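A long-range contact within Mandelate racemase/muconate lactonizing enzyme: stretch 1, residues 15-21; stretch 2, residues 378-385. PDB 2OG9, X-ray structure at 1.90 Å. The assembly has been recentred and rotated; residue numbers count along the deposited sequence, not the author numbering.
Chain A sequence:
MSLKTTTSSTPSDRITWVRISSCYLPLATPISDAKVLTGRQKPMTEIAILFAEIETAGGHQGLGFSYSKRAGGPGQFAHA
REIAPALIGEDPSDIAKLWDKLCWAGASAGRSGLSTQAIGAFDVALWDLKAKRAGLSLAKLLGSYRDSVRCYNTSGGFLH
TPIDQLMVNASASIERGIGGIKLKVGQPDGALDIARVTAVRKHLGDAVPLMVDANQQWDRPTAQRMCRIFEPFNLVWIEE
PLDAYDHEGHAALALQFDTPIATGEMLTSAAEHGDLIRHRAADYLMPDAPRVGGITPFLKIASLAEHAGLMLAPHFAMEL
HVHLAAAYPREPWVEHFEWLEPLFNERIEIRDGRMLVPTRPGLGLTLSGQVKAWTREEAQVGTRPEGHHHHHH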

# COMPACT_ATOMS: atom_id res chain seq x y z
N ILE A 15 21.90 42.54 12.48
CA ILE A 15 22.24 42.10 13.83
C ILE A 15 23.64 42.60 14.17
O ILE A 15 24.59 42.37 13.42
CB ILE A 15 22.22 40.55 13.93
CG1 ILE A 15 20.80 40.04 13.64
CG2 ILE A 15 22.71 40.11 15.30
CD1 ILE A 15 20.66 38.52 13.62
N THR A 16 23.78 43.26 15.31
CA THR A 16 25.08 43.79 15.70
C THR A 16 25.61 43.26 17.03
O THR A 16 26.80 43.33 17.29
CB THR A 16 25.03 45.33 15.78
OG1 THR A 16 23.98 45.73 16.68
CG2 THR A 16 24.75 45.93 14.41
N TRP A 17 24.73 42.71 17.86
CA TRP A 17 25.14 42.21 19.16
C TRP A 17 24.33 40.98 19.56
O TRP A 17 23.14 40.89 19.26
CB TRP A 17 24.93 43.31 20.21
CG TRP A 17 25.33 42.95 21.62
CD1 TRP A 17 26.60 42.91 22.12
CD2 TRP A 17 24.45 42.64 22.71
NE1 TRP A 17 26.57 42.61 23.46
CE2 TRP A 17 25.26 42.43 23.85
CE3 TRP A 17 23.06 42.52 22.84
CZ2 TRP A 17 24.73 42.11 25.10
CZ3 TRP A 17 22.53 42.20 24.08
CH2 TRP A 17 23.36 42.00 25.20
N VAL A 18 24.99 40.04 20.22
CA VAL A 18 24.32 38.82 20.68
C VAL A 18 24.92 38.42 22.02
O VAL A 18 26.13 38.43 22.19
CB VAL A 18 24.52 37.65 19.69
CG1 VAL A 18 23.83 36.41 20.22
CG2 VAL A 18 23.98 38.01 18.32
N ARG A 19 24.06 38.08 22.97
CA ARG A 19 24.52 37.64 24.28
C ARG A 19 23.81 36.35 24.70
O ARG A 19 22.59 36.25 24.62
CB ARG A 19 24.27 38.71 25.35
CG ARG A 19 24.61 38.23 26.76
CD ARG A 19 24.70 39.38 27.77
NE ARG A 19 25.02 38.89 29.11
CZ ARG A 19 24.15 38.28 29.92
NH1 ARG A 19 22.90 38.11 29.52
NH2 ARG A 19 24.54 37.84 31.11
N ILE A 20 24.59 35.37 25.13
CA ILE A 20 24.02 34.11 25.57
C ILE A 20 24.36 33.89 27.03
O ILE A 20 25.46 34.22 27.48
CB ILE A 20 24.55 32.92 24.77
CG1 ILE A 20 26.07 32.96 24.72
CG2 ILE A 20 23.92 32.92 23.38
CD1 ILE A 20 26.69 31.73 24.11
N SER A 21 23.40 33.35 27.77
CA SER A 21 23.57 33.11 29.19
C SER A 21 23.06 31.72 29.54
O SER A 21 22.01 31.31 29.05
CB SER A 21 22.77 34.13 30.01
OG SER A 21 22.94 35.45 29.52
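Stretch 2 (378-385) EAQVGTRP

How does stretch 2 run against stretch 1? Residues 378-382 form an extended strand that pairs with strand 15-21 almost exactly antiparallel: the N-to-C directions differ by 172° and the axes approach to 4.7 Å. As stretch 2 advances from Glu378 to Gly382, its partners step back from Ser21 to Trp17.

What holds the first residues, Glu378 and Ala379? Glu378 sits across from Ser21, CA to CA 4.2 Å, and its side chain, chi1 p, shares a face of the sheet with Arg19. There Glu378 OE1 forms a salt bridge with Arg19 NH2 at 2.8 Å and accepts a hydrogen bond from Arg19 NE at 3.0 Å. Ala379 faces Ile20 through a reciprocal pair of backbone hydrogen bonds, Ile20 N to Ala379 O at 2.9 Å and Ala379 N to Ile20 O at 3.0 Å. On the other face, Ala379 CB packs 4.0 Å from Ile20 CG1.

How does the pairing continue through Gln380 and Val381? Gln380 lies opposite Arg19, CA to CA 4.2 Å, while its OE1 accepts a hydrogen bond from Trp17 NE1 at 3.1 Å, near the plane of the indole. Val381 repeats the reciprocal pattern with Val18: each backbone N lies 3.0 Å from the other residue's O. Val381 CG1 rests 3.9 Å from Val18 CB.

Why does the strand end in glycine, and what follows? Gly382, at phi 89° and psi -177°, brings its CA within 3.2 Å of Thr16 O; an ideal CB would clash with that oxygen. Thr383 N then makes a weak hydrogen bond to Thr16 O at 3.0 Å. Arg384 extends its side chain over Trp17, laying its guanidinium flat on the ring, with planes at 5° and centres 4.3 Å apart. Pro385 closes the stretch, its CD 3.9 Å from Thr16 OG1.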

# COMPACT_ATOMS: atom_id res chain seq x y z
N GLU A 378 28.27 32.76 30.51
CA GLU A 378 27.74 33.77 29.60
C GLU A 378 28.82 34.24 28.65
O GLU A 378 30.02 34.16 28.94
CB GLU A 378 27.16 34.97 30.37
CG GLU A 378 28.15 35.81 31.15
CD GLU A 378 27.54 37.13 31.58
OE1 GLU A 378 27.35 38.01 30.72
OE2 GLU A 378 27.23 37.27 32.79
N ALA A 379 28.39 34.73 27.50
CA ALA A 379 29.31 35.22 26.48
C ALA A 379 28.55 36.16 25.58
O ALA A 379 27.32 36.13 25.52
CB ALA A 379 29.85 34.05 25.68
N GLN A 380 29.28 37.01 24.87
CA GLN A 380 28.66 37.94 23.95
C GLN A 380 29.60 38.23 22.80
O GLN A 380 30.81 38.04 22.90
CB GLN A 380 28.26 39.22 24.68
CG GLN A 380 29.33 39.80 25.59
CD GLN A 380 28.82 41.01 26.35
OE1 GLN A 380 28.56 42.06 25.77
NE2 GLN A 380 28.66 40.85 27.66
N VAL A 381 29.03 38.67 21.68
CA VAL A 381 29.80 38.99 20.50
C VAL A 381 29.19 40.21 19.84
O VAL A 381 27.98 40.44 19.96
CB VAL A 381 29.80 37.80 19.50
CG1 VAL A 381 28.38 37.40 19.18
CG2 VAL A 381 30.54 38.19 18.23
N GLY A 382 30.02 41.00 19.17
CA GLY A 382 29.53 42.20 18.51
C GLY A 382 29.55 43.41 19.41
O GLY A 382 30.01 43.34 20.55
N THR A 383 29.06 44.53 18.89
CA THR A 383 29.01 45.78 19.65
C THR A 383 27.56 46.19 19.87
O THR A 383 26.80 46.39 18.92
CB THR A 383 29.74 46.91 18.91
OG1 THR A 383 31.07 46.49 18.57
CG2 THR A 383 29.82 48.16 19.79
N ARG A 384 27.19 46.30 21.14
CA ARG A 384 25.83 46.67 21.50
C ARG A 384 25.49 48.07 21.00
O ARG A 384 26.29 49.00 21.15
CB ARG A 384 25.67 46.57 23.02
CG ARG A 384 24.25 46.43 23.48
CD ARG A 384 24.18 45.98 24.93
NE ARG A 384 22.80 45.79 25.36
CZ ARG A 384 22.44 45.39 26.57
NH1 ARG A 384 23.36 45.13 27.48
NH2 ARG A 384 21.16 45.25 26.86
N PRO A 385 24.31 48.24 20.40
CA PRO A 385 23.89 49.55 19.89
C PRO A 385 23.72 50.59 20.99
O PRO A 385 24.48 51.59 20.99
CB PRO A 385 22.57 49.24 19.17
CG PRO A 385 22.02 48.10 19.98
CD PRO A 385 23.25 47.24 20.18